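Local coordinates for protein homoserine dehydrogenase (Thermoplasma acidophilum, PDB 3ING) that probably catalyses the NADP-dependent interconversion of L-homoserine and L-aspartate semialdehyde on the pathway to threonine and methionine, and binds NADPH, at residues 16-19 with 20-23; 58-61 with 62-66; 40-43 with 44-47; 51-54 with 55-58. All coordinates share one frame; numbering follows the deposited sequence.

Overall arrangement
All four contacts belong to the first part of the Rossmann-type NAD-binding domain, and along the chain they come in the order 1, 3, 4, 2. Interaction 1 lies on helix 14-29; interaction 3 turns from strand 34-41 into the edge strand 46-48. Interactions 4 and 2 take the start and the end of helix 54-64 and share Ile-58. Their centres lie about 11 to 14 Å apart. Helix 54-64 packs on helix 14-29, with Ile-54 and Ile-58 against Leu-20, and a salt bridge joins Arg-21 to Glu-62. Interactions 2 and 3 meet through Lys-61 and Asp-42 and together hold the 2'-phosphate end of NADPH.

Interaction 1 (16-19 with 20-23)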
loop_
_atom_site.group_PDB
_atom_site.type_symbol
_atom_site.label_atom_id
_atom_site.label_comp_id
_atom_site.label_asym_id
_atom_site.label_seq_id
_atom_site.Cartn_x
_atom_site.Cartn_y
_atom_site.Cartn_z
ATOM N N GLY A 16 4.131 18.682 12.433
ATOM C CA GLY A 16 4.698 18.246 13.702
ATOM C C GLY A 16 3.765 18.279 14.906
ATOM O O GLY A 16 3.779 17.349 15.724
ATOM N N LEU A 17 2.902 19.292 15.030
ATOM C CA LEU A 17 1.966 19.265 16.173
ATOM C C LEU A 17 0.983 18.097 16.003
ATOM O O LEU A 17 0.635 17.453 16.972
ATOM C CB LEU A 17 1.256 20.593 16.341
ATOM C CG LEU A 17 0.595 20.883 17.681
ATOM C CD1 LEU A 17 1.575 20.707 18.861
ATOM C CD2 LEU A 17 -0.011 22.303 17.674
ATOM N N ASN A 18 0.572 17.804 14.769
ATOM C CA ASN A 18 -0.295 16.647 14.506
ATOM C C ASN A 18 0.418 15.327 14.745
ATOM O O ASN A 18 -0.205 14.314 15.062
ATOM C CB ASN A 18 -0.863 16.698 13.072
ATOM C CG ASN A 18 -2.082 17.599 12.960
ATOM O OD1 ASN A 18 -2.947 17.548 13.816
ATOM N ND2 ASN A 18 -2.131 18.437 11.920
ATOM N N VAL A 19 1.733 15.323 14.560
ATOM C CA VAL A 19 2.500 14.128 14.874
ATOM C C VAL A 19 2.397 13.822 16.385
ATOM O O VAL A 19 2.118 12.685 16.798
ATOM C CB VAL A 19 3.976 14.235 14.400
ATOM C CG1 VAL A 19 4.825 13.196 15.095
ATOM C CG2 VAL A 19 4.091 14.086 12.828
ATOM N N LEU A 20 2.524 14.863 17.202
ATOM C CA LEU A 20 2.346 14.716 18.633
ATOM C C LEU A 20 0.916 14.278 18.965
ATOM O O LEU A 20 0.704 13.421 19.804
ATOM C CB LEU A 20 2.658 16.047 19.343
ATOM C CG LEU A 20 4.111 16.519 19.389
ATOM C CD1 LEU A 20 4.259 17.789 20.226
ATOM C CD2 LEU A 20 5.017 15.421 19.930
ATOM N N ARG A 21 -0.071 14.865 18.306
ATOM C CA ARG A 21 -1.461 14.490 18.586
ATOM C C ARG A 21 -1.684 13.015 18.313
ATOM O O ARG A 21 -2.281 12.310 19.146
ATOM C CB ARG A 21 -2.440 15.311 17.746
ATOM C CG ARG A 21 -2.580 16.787 18.167
ATOM C CD ARG A 21 -3.624 17.561 17.350
ATOM N NE ARG A 21 -3.618 18.981 17.713
ATOM C CZ ARG A 21 -3.179 19.980 16.955
ATOM N NH1 ARG A 21 -2.720 19.778 15.731
ATOM N NH2 ARG A 21 -3.252 21.215 17.416
ATOM N N ILE A 22 -1.193 12.536 17.169
ATOM C CA ILE A 22 -1.358 11.126 16.788
ATOM C C ILE A 22 -0.636 10.207 17.748
ATOM O O ILE A 22 -1.196 9.213 18.186
ATOM C CB ILE A 22 -0.938 10.878 15.313
ATOM C CG1 ILE A 22 -1.948 11.587 14.399
ATOM C CG2 ILE A 22 -0.900 9.362 14.967
ATOM C CD1 ILE A 22 -1.625 11.606 12.921
ATOM N N ILE A 23 0.580 10.571 18.138
ATOM C CA ILE A 23 1.337 9.783 19.103
ATOM C C ILE A 23 0.607 9.728 20.435
ATOM O O ILE A 23 0.485 8.667 21.058
ATOM C CB ILE A 23 2.792 10.337 19.308
ATOM C CG1 ILE A 23 3.607 10.128 18.032
ATOM C CG2 ILE A 23 3.442 9.693 20.613
ATOM C CD1 ILE A 23 5.002 10.793 17.995
#
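Asn-18 and Arg-21, Leu-17 and Arg-21, and Val-19 and Ile-23 meet three or four residues apart on helix 14-29, the helix that follows the first strand of the Rossmann fold. Gly-16, at the head of the contact, is the last glycine of the GxGxxG fingerprint and is predicted to help bind NADP. Regular i to i+4 bonds carry the backbone, from Leu-20 N to Gly-16 O through to Ile-23 N on Val-19 O at 2.9 Å.

On the polar side the Arg-21 chain runs extended from CG to NE, back along the helix toward its start. Its NH1 gives a hydrogen bond to Asn-18 OD1 (2.9 Å), which lies close to the guanidinium plane; the amide and guanidinium planes are 55° apart, and NH1 stands above the plane of the carbonyl rather than on a lone pair. Leu-17 comes over one face of the guanidinium, its CG 3.7 Å above the plane. With CG anti to the backbone N (chi1 -162°), Leu-17 also brings CD2 to 3.4 Å from Arg-21 NH2. That NH2 makes a salt bridge to Glu-62 on helix 54-64. A leucine in place of Arg-21 would probably leave Glu-62 without its counter-charge and Asn-18 OD1 without this donor.

Leu-20, Ile-22 and Ile-23 turn apolar side chains to their neighbours: Leu-20 and Ile-23 touch strands 4-10 and 34-41, while Ile-22 packs on Pro-161 of the second subunit. Val-19 and Ile-23 run alongside each other in the same direction, Val-19 CG1 3.8 Å from Ile-23 CD1.

Interaction 2 (58-61 with 62-66); sequences ISNK and EKTGR. With NDP (NADPH dihydro-nicotinamide-adenine-dinucleotide phosphate), chain C.
Lys-61 reaches past the end of helix 54-64 to Gly-65, where the last turn of this Rossmann-domain helix opens beside the NADPH 2'-phosphate. Its chain leaves with CG anti to the backbone N, bends once at chi2 (54°) and then runs straight. NZ donates to Gly-65 O at 2.9 Å, from above the carbonyl plane, and to phosphate oxygen O2X of NADPH at 2.7 Å; Asp-42 OD2 adds a salt bridge. A methionine in place of Lys-61 would probably leave the phosphate and Asp-42 without their shared positive charge and Gly-65 O without this donor.

Glu-62 stretches out alongside Ile-58, its OE2 3.5 Å from Ile-58 CG2, and ends in its salt bridge with Arg-21. Further round, Ser-59 OG takes a hydrogen bond from Lys-63 NZ (2.8 Å), brought back by a bend at chi4.

The chain leaves the helix at Gly-65, which has positive phi; its N still bonds to Lys-61 O. Thr-64 forms an ST turn, OG1 accepting from Arg-66 N. Two donors grip Asn-60 O from opposite faces of its plane: Thr-64 N at 3.0 Å and Thr-64 OG1 at 2.6 Å.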
loop_
_atom_site.group_PDB
_atom_site.type_symbol
_atom_site.label_atom_id
_atom_site.label_comp_id
_atom_site.label_asym_id
_atom_site.label_seq_id
_atom_site.Cartn_x
_atom_site.Cartn_y
_atom_site.Cartn_z
ATOM N N ILE A 58 1.423 19.982 23.652
ATOM C CA ILE A 58 0.459 20.370 22.619
ATOM C C ILE A 58 -0.352 21.605 23.084
ATOM O O ILE A 58 -0.496 22.602 22.355
ATOM C CB ILE A 58 -0.491 19.228 22.290
ATOM C CG1 ILE A 58 0.250 18.095 21.562
ATOM C CG2 ILE A 58 -1.649 19.738 21.415
ATOM C CD1 ILE A 58 -0.543 16.774 21.568
ATOM N N SER A 59 -0.845 21.543 24.317
ATOM C CA SER A 59 -1.638 22.615 24.859
ATOM C C SER A 59 -0.853 23.932 24.920
ATOM O O SER A 59 -1.388 24.995 24.573
ATOM C CB SER A 59 -2.197 22.210 26.220
ATOM O OG SER A 59 -2.790 23.308 26.876
ATOM N N ASN A 60 0.403 23.865 25.376
ATOM C CA ASN A 60 1.246 25.039 25.484
ATOM C C ASN A 60 1.576 25.648 24.113
ATOM O O ASN A 60 1.603 26.865 23.958
ATOM C CB ASN A 60 2.552 24.726 26.211
ATOM C CG ASN A 60 3.311 25.983 26.597
ATOM O OD1 ASN A 60 4.403 26.261 26.097
ATOM N ND2 ASN A 60 2.705 26.781 27.457
ATOM N N LYS A 61 1.856 24.814 23.129
ATOM C CA LYS A 61 2.097 25.290 21.772
ATOM C C LYS A 61 0.851 25.942 21.151
ATOM O O LYS A 61 0.933 27.017 20.567
ATOM C CB LYS A 61 2.544 24.114 20.917
ATOM C CG LYS A 61 2.969 24.433 19.472
ATOM C CD LYS A 61 4.062 25.519 19.392
ATOM C CE LYS A 61 4.536 25.681 17.972
ATOM N NZ LYS A 61 5.600 26.762 17.838
ATOM N N GLU A 62 -0.285 25.275 21.252
ATOM C CA GLU A 62 -1.564 25.829 20.784
ATOM C C GLU A 62 -1.912 27.167 21.402
ATOM O O GLU A 62 -2.368 28.102 20.712
ATOM C CB GLU A 62 -2.723 24.884 21.094
ATOM C CG GLU A 62 -2.809 23.657 20.191
ATOM C CD GLU A 62 -3.857 22.631 20.648
ATOM O OE1 GLU A 62 -4.401 22.780 21.771
ATOM O OE2 GLU A 62 -4.124 21.648 19.892
ATOM N N LYS A 63 -1.753 27.263 22.710
ATOM C CA LYS A 63 -2.167 28.461 23.408
ATOM C C LYS A 63 -1.219 29.635 23.296
ATOM O O LYS A 63 -1.667 30.793 23.306
ATOM C CB LYS A 63 -2.405 28.153 24.900
ATOM C CG LYS A 63 -3.636 27.265 25.146
ATOM C CD LYS A 63 -3.885 26.986 26.589
ATOM C CE LYS A 63 -5.112 26.131 26.800
ATOM N NZ LYS A 63 -4.993 24.889 26.007
ATOM N N THR A 64 0.083 29.353 23.300
ATOM C CA THR A 64 1.087 30.390 23.382
ATOM C C THR A 64 1.942 30.550 22.162
ATOM O O THR A 64 2.710 31.522 22.096
ATOM C CB THR A 64 2.109 30.147 24.562
ATOM O OG1 THR A 64 2.958 29.041 24.254
ATOM C CG2 THR A 64 1.389 29.964 25.897
ATOM N N GLY A 65 1.879 29.584 21.258
ATOM C CA GLY A 65 2.681 29.599 20.038
ATOM C C GLY A 65 4.108 29.128 20.244
ATOM O O GLY A 65 4.918 29.175 19.306
ATOM N N ARG A 66 4.433 28.639 21.447
ATOM C CA ARG A 66 5.780 28.142 21.742
ATOM C C ARG A 66 5.749 26.810 22.478
ATOM O O ARG A 66 4.829 26.516 23.231
ATOM C CB ARG A 66 6.559 29.114 22.591
ATOM C CG ARG A 66 6.987 30.322 21.861
ATOM C CD ARG A 66 7.759 31.246 22.785
ATOM N NE ARG A 66 7.196 31.325 24.143
ATOM C CZ ARG A 66 6.111 32.026 24.509
ATOM N NH1 ARG A 66 5.381 32.722 23.628
ATOM N NH2 ARG A 66 5.734 32.011 25.777
HETATM P PA NDP C . 5.359 24.776 9.463
HETATM O O1A NDP C . 3.933 24.847 9.830
HETATM O O2A NDP C . 5.983 26.030 8.978
HETATM O O5B NDP C . 6.234 24.268 10.716
HETATM C C5B NDP C . 7.644 24.196 10.752
HETATM C C4B NDP C . 8.121 23.915 12.168
HETATM O O4B NDP C . 9.523 23.936 12.253
HETATM C C3B NDP C . 7.676 25.006 13.152
HETATM O O3B NDP C . 7.589 24.494 14.472
HETATM C C2B NDP C . 8.783 26.000 13.064
HETATM O O2B NDP C . 8.906 26.832 14.184
HETATM C C1B NDP C . 9.956 25.057 13.022
HETATM N N9A NDP C . 11.166 25.599 12.419
HETATM C C8A NDP C . 11.338 26.525 11.428
HETATM N N7A NDP C . 12.682 26.629 11.185
HETATM C C5A NDP C . 13.327 25.784 12.003
HETATM C C6A NDP C . 14.677 25.539 12.152
HETATM N N6A NDP C . 15.541 25.941 11.224
HETATM N N1A NDP C . 15.004 24.607 13.070
HETATM C C2A NDP C . 14.082 23.962 13.869
HETATM N N3A NDP C . 12.725 24.189 13.730
HETATM C C4A NDP C . 12.397 25.112 12.779
HETATM O O3 NDP C . 5.582 23.621 8.369
HETATM P PN NDP C . 4.635 22.345 8.120
HETATM O O1N NDP C . 3.459 22.763 7.298
HETATM O O2N NDP C . 4.427 21.691 9.449
HETATM O O5D NDP C . 5.552 21.395 7.175
HETATM C C5D NDP C . 6.678 20.806 7.825
HETATM C C4D NDP C . 7.453 19.969 6.812
HETATM O O4D NDP C . 6.585 18.966 6.333
HETATM C C3D NDP C . 7.902 20.735 5.596
HETATM O O3D NDP C . 9.250 20.440 5.214
HETATM C C2D NDP C . 6.903 20.350 4.522
HETATM O O2D NDP C . 7.430 20.439 3.226
HETATM C C1D NDP C . 6.583 18.927 4.914
HETATM N N1N NDP C . 5.319 18.442 4.387
HETATM C C2N NDP C . 4.164 19.122 4.675
HETATM C C3N NDP C . 2.958 18.822 4.060
HETATM C C7N NDP C . 1.727 19.500 4.528
HETATM O O7N NDP C . 0.576 18.745 4.510
HETATM N N7N NDP C . 1.742 20.717 5.056
HETATM C C4N NDP C . 2.773 17.511 3.304
HETATM C C5N NDP C . 4.092 16.826 3.079
HETATM C C6N NDP C . 5.281 17.296 3.632
HETATM P P2B NDP C . 7.698 27.709 14.770
HETATM O O1X NDP C . 8.446 28.542 15.775
HETATM O O2X NDP C . 6.513 26.835 15.277
HETATM O O3X NDP C . 7.241 28.519 13.598
#

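Interaction 3 (40-43 with 44-47). With NDP (NADPH dihydro-nicotinamide-adenine-dinucleotide phosphate), chain C.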
loop_
_atom_site.group_PDB
_atom_site.type_symbol
_atom_site.label_atom_id
_atom_site.label_comp_id
_atom_site.label_asym_id
_atom_site.label_seq_id
_atom_site.Cartn_x
_atom_site.Cartn_y
_atom_site.Cartn_z
ATOM N N VAL A 40 11.782 17.718 21.843
ATOM C CA VAL A 40 10.873 18.366 20.894
ATOM C C VAL A 40 11.241 19.819 20.731
ATOM O O VAL A 40 11.550 20.477 21.718
ATOM C CB VAL A 40 9.369 18.230 21.321
ATOM C CG1 VAL A 40 9.127 18.813 22.692
ATOM C CG2 VAL A 40 8.462 18.874 20.294
ATOM N N SER A 41 11.220 20.311 19.492
ATOM C CA SER A 41 11.469 21.737 19.201
ATOM C C SER A 41 10.521 22.461 18.196
ATOM O O SER A 41 9.814 21.856 17.472
ATOM C CB SER A 41 12.890 21.921 18.648
ATOM O OG SER A 41 13.074 21.133 17.452
ATOM N N ASP A 42 10.537 23.820 18.287
ATOM C CA ASP A 42 10.084 24.701 17.267
ATOM C C ASP A 42 11.283 25.645 17.007
ATOM O O ASP A 42 12.389 25.357 17.435
ATOM C CB ASP A 42 8.792 25.436 17.639
ATOM C CG ASP A 42 8.912 26.317 18.874
ATOM O OD1 ASP A 42 10.005 26.837 19.208
ATOM O OD2 ASP A 42 7.846 26.554 19.464
ATOM N N SER A 43 11.084 26.731 16.279
ATOM C CA SER A 43 12.230 27.539 15.860
ATOM C C SER A 43 12.878 28.267 17.014
ATOM O O SER A 43 14.059 28.607 16.936
ATOM C CB SER A 43 11.816 28.556 14.796
ATOM O OG SER A 43 10.832 29.437 15.307
ATOM N N ARG A 44 12.120 28.504 18.079
ATOM C CA ARG A 44 12.618 29.300 19.200
ATOM C C ARG A 44 12.841 28.589 20.518
ATOM O O ARG A 44 13.611 29.076 21.328
ATOM C CB ARG A 44 11.609 30.403 19.478
ATOM C CG ARG A 44 11.444 31.392 18.351
ATOM C CD ARG A 44 10.402 32.434 18.729
ATOM N NE ARG A 44 9.033 31.909 18.648
ATOM C CZ ARG A 44 7.953 32.495 19.175
ATOM N NH1 ARG A 44 8.035 33.651 19.833
ATOM N NH2 ARG A 44 6.765 31.921 19.034
ATOM N N SER A 45 12.143 27.478 20.761
ATOM C CA SER A 45 12.167 26.797 22.081
ATOM C C SER A 45 12.240 25.270 21.964
ATOM O O SER A 45 12.108 24.679 20.868
ATOM C CB SER A 45 10.911 27.161 22.897
ATOM O OG SER A 45 9.706 26.724 22.262
ATOM N N TYR A 46 12.503 24.623 23.090
ATOM C CA TYR A 46 12.517 23.162 23.107
ATOM C C TYR A 46 12.216 22.618 24.485
ATOM O O TYR A 46 12.236 23.356 25.496
ATOM C CB TYR A 46 13.862 22.612 22.611
ATOM C CG TYR A 46 14.978 22.696 23.626
ATOM C CD1 TYR A 46 15.658 23.885 23.825
ATOM C CD2 TYR A 46 15.392 21.580 24.338
ATOM C CE1 TYR A 46 16.668 23.994 24.731
ATOM C CE2 TYR A 46 16.440 21.668 25.252
ATOM C CZ TYR A 46 17.059 22.893 25.450
ATOM O OH TYR A 46 18.095 23.048 26.317
ATOM N N ALA A 47 11.912 21.325 24.501
ATOM C CA ALA A 47 11.745 20.550 25.724
ATOM C C ALA A 47 12.550 19.280 25.542
ATOM O O ALA A 47 12.605 18.719 24.441
ATOM C CB ALA A 47 10.276 20.194 25.957
HETATM P PA NDP C . 5.359 24.776 9.463
HETATM O O1A NDP C . 3.933 24.847 9.830
HETATM O O2A NDP C . 5.983 26.030 8.978
HETATM O O5B NDP C . 6.234 24.268 10.716
HETATM C C5B NDP C . 7.644 24.196 10.752
HETATM C C4B NDP C . 8.121 23.915 12.168
HETATM O O4B NDP C . 9.523 23.936 12.253
HETATM C C3B NDP C . 7.676 25.006 13.152
HETATM O O3B NDP C . 7.589 24.494 14.472
HETATM C C2B NDP C . 8.783 26.000 13.064
HETATM O O2B NDP C . 8.906 26.832 14.184
HETATM C C1B NDP C . 9.956 25.057 13.022
HETATM N N9A NDP C . 11.166 25.599 12.419
HETATM C C8A NDP C . 11.338 26.525 11.428
HETATM N N7A NDP C . 12.682 26.629 11.185
HETATM C C5A NDP C . 13.327 25.784 12.003
HETATM C C6A NDP C . 14.677 25.539 12.152
HETATM N N6A NDP C . 15.541 25.941 11.224
HETATM N N1A NDP C . 15.004 24.607 13.070
HETATM C C2A NDP C . 14.082 23.962 13.869
HETATM N N3A NDP C . 12.725 24.189 13.730
HETATM C C4A NDP C . 12.397 25.112 12.779
HETATM O O3 NDP C . 5.582 23.621 8.369
HETATM P PN NDP C . 4.635 22.345 8.120
HETATM O O1N NDP C . 3.459 22.763 7.298
HETATM O O2N NDP C . 4.427 21.691 9.449
HETATM O O5D NDP C . 5.552 21.395 7.175
HETATM C C5D NDP C . 6.678 20.806 7.825
HETATM C C4D NDP C . 7.453 19.969 6.812
HETATM O O4D NDP C . 6.585 18.966 6.333
HETATM C C3D NDP C . 7.902 20.735 5.596
HETATM O O3D NDP C . 9.250 20.440 5.214
HETATM C C2D NDP C . 6.903 20.350 4.522
HETATM O O2D NDP C . 7.430 20.439 3.226
HETATM C C1D NDP C . 6.583 18.927 4.914
HETATM N N1N NDP C . 5.319 18.442 4.387
HETATM C C2N NDP C . 4.164 19.122 4.675
HETATM C C3N NDP C . 2.958 18.822 4.060
HETATM C C7N NDP C . 1.727 19.500 4.528
HETATM O O7N NDP C . 0.576 18.745 4.510
HETATM N N7N NDP C . 1.742 20.717 5.056
HETATM C C4N NDP C . 2.773 17.511 3.304
HETATM C C5N NDP C . 4.092 16.826 3.079
HETATM C C6N NDP C . 5.281 17.296 3.632
HETATM P P2B NDP C . 7.698 27.709 14.770
HETATM O O1X NDP C . 8.446 28.542 15.775
HETATM O O2X NDP C . 6.513 26.835 15.277
HETATM O O3X NDP C . 7.241 28.519 13.598
#
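Val-40 pairs with Ala-47 and Ser-41 with Tyr-46 as the chain doubles back, the two segments running antiparallel with end-to-end directions 172° apart. Val-40 and Ala-47 are the hydrogen-bonded pair, each N to the other's O at 2.9 Å; Ser-41 and Tyr-46 form the non-hydrogen-bonded pair beside it. Asp-42 N then closes on Ser-45 O at 3.1 Å. On the face shared by Val-40 and Ala-47, CG1 of the valine meets CB of the alanine at 3.7 Å, and Ile-57 of helix 54-64 packs over both.

This is the beta hairpin from strand 34-41 of the Rossmann sheet to its edge strand 46-48, and Asp-42 closes the loop from inside with an Asx turn. With chi1 at 61°, its CG is tucked over the backbone, flanked by N and C, and OD1 is directed into the turn, where three donors hold it. Ser-45 N arrives nearly head-on at 2.7 Å, Arg-44 N on the anti side at 2.9 Å, and Ser-45 OG, which also accepts from Ser-68 N, from above the carboxylate plane. OD2 is held separately, by Ile-67 N and Lys-61.

With the loop so fixed, Ser-43 presents two donors to NADPH. Its N bonds to both O2B and O1X of the 2'-phosphate group, and its OG reaches O1X at 2.6 Å, a grip on the phosphate consistent with use of NADP. The Arg-44 guanidinium turns an edge toward the same O1X.

Interaction 4 (51-54 with 55-58)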
loop_
_atom_site.group_PDB
_atom_site.type_symbol
_atom_site.label_atom_id
_atom_site.label_comp_id
_atom_site.label_asym_id
_atom_site.label_seq_id
_atom_site.Cartn_x
_atom_site.Cartn_y
_atom_site.Cartn_z
ATOM N N ASN A 51 10.486 11.752 30.806
ATOM C CA ASN A 51 9.010 11.666 30.821
ATOM C C ASN A 51 8.342 13.010 30.410
ATOM O O ASN A 51 7.819 13.756 31.255
ATOM C CB ASN A 51 8.482 11.139 32.191
ATOM N N LEU A 52 8.395 13.312 29.114
ATOM C CA LEU A 52 7.829 14.568 28.608
ATOM C C LEU A 52 6.323 14.367 28.474
ATOM O O LEU A 52 5.860 13.318 27.968
ATOM C CB LEU A 52 8.410 14.973 27.245
ATOM C CG LEU A 52 9.817 15.604 27.103
ATOM C CD1 LEU A 52 10.105 16.071 25.669
ATOM C CD2 LEU A 52 10.002 16.771 28.029
ATOM N N ASP A 53 5.560 15.388 28.855
ATOM C CA ASP A 53 4.099 15.306 28.832
ATOM C C ASP A 53 3.570 15.909 27.538
ATOM O O ASP A 53 3.403 17.126 27.412
ATOM C CB ASP A 53 3.563 15.992 30.074
ATOM C CG ASP A 53 2.055 15.942 30.168
ATOM O OD1 ASP A 53 1.361 15.719 29.161
ATOM O OD2 ASP A 53 1.555 16.185 31.264
ATOM N N ILE A 54 3.252 15.029 26.582
ATOM C CA ILE A 54 2.917 15.439 25.226
ATOM C C ILE A 54 1.676 16.293 25.153
ATOM O O ILE A 54 1.676 17.306 24.466
ATOM C CB ILE A 54 2.744 14.196 24.270
ATOM C CG1 ILE A 54 4.061 13.421 24.129
ATOM C CG2 ILE A 54 2.254 14.628 22.926
ATOM C CD1 ILE A 54 3.874 11.978 23.511
ATOM N N SER A 55 0.610 15.902 25.839
ATOM C CA SER A 55 -0.616 16.702 25.766
ATOM C C SER A 55 -0.370 18.069 26.367
ATOM O O SER A 55 -0.929 19.046 25.914
ATOM C CB SER A 55 -1.799 16.001 26.436
ATOM O OG SER A 55 -1.515 15.779 27.767
ATOM N N SER A 56 0.480 18.140 27.381
ATOM C CA SER A 56 0.814 19.421 27.948
ATOM C C SER A 56 1.605 20.275 26.956
ATOM O O SER A 56 1.394 21.481 26.852
ATOM C CB SER A 56 1.592 19.252 29.228
ATOM O OG SER A 56 1.512 20.439 29.932
ATOM N N ILE A 57 2.506 19.656 26.210
ATOM C CA ILE A 57 3.267 20.375 25.198
ATOM C C ILE A 57 2.350 20.839 24.071
ATOM O O ILE A 57 2.480 21.956 23.576
ATOM C CB ILE A 57 4.419 19.511 24.642
ATOM C CG1 ILE A 57 5.499 19.347 25.740
ATOM C CG2 ILE A 57 4.980 20.131 23.376
ATOM C CD1 ILE A 57 6.535 18.286 25.462
ATOM N N ILE A 58 1.423 19.982 23.652
ATOM C CA ILE A 58 0.459 20.370 22.619
ATOM C C ILE A 58 -0.352 21.605 23.084
ATOM O O ILE A 58 -0.496 22.602 22.355
ATOM C CB ILE A 58 -0.491 19.228 22.290
ATOM C CG1 ILE A 58 0.250 18.095 21.562
ATOM C CG2 ILE A 58 -1.649 19.738 21.415
ATOM C CD1 ILE A 58 -0.543 16.774 21.568
HETATM O O HOH W 1 -0.498 14.123 29.454
#
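Ser-55 meets Asp-53 through a water: OG lies 2.6 Å from that water, which in turn donates to Asp-53 OD1. The serine thus lies on the side of the turn where the aspartate carboxylate hangs. The Ser-55 side chain also touches Asp-24 and Arg-28 of helix 14-29.

Ser-56 comes next, and its backbone N points back at the same carboxylate oxygen, donating to Asp-53 OD1 at 3.1 Å with an N-H...O angle of 160°. This is an N-cap: Asp-53 stands right before helix 54-64 and takes up an amide of the first turn, while its negative charge probably suits the positive end of the helix dipole. Extending CG anti to the backbone N (chi1 -179°) lays the carboxylate beside that turn, and Ser-56 N approaches OD1 from well above the carboxylate plane, 61° out of it. Ser-56 CB packs against the group too, 3.5 Å from Asp-53 CG.

At Ile-57 the helical ladder starts, its N bonding to Asp-53 O (2.9 Å) in the carbonyl plane. CD1 turns to the apolar side, 4.2 Å from Leu-52 CB, and packs on Val-40 of strand 34-41, part of the Rossmann sheet beneath the helix.

Ile-58 continues the ladder, N to Ile-54 O at 2.8 Å. Its side chain slants across that of Ile-54, whose CG2 lies 3.8 Å from Ile-58 CD1, and Leu-20 of helix 14-29 packs against both isoleucines.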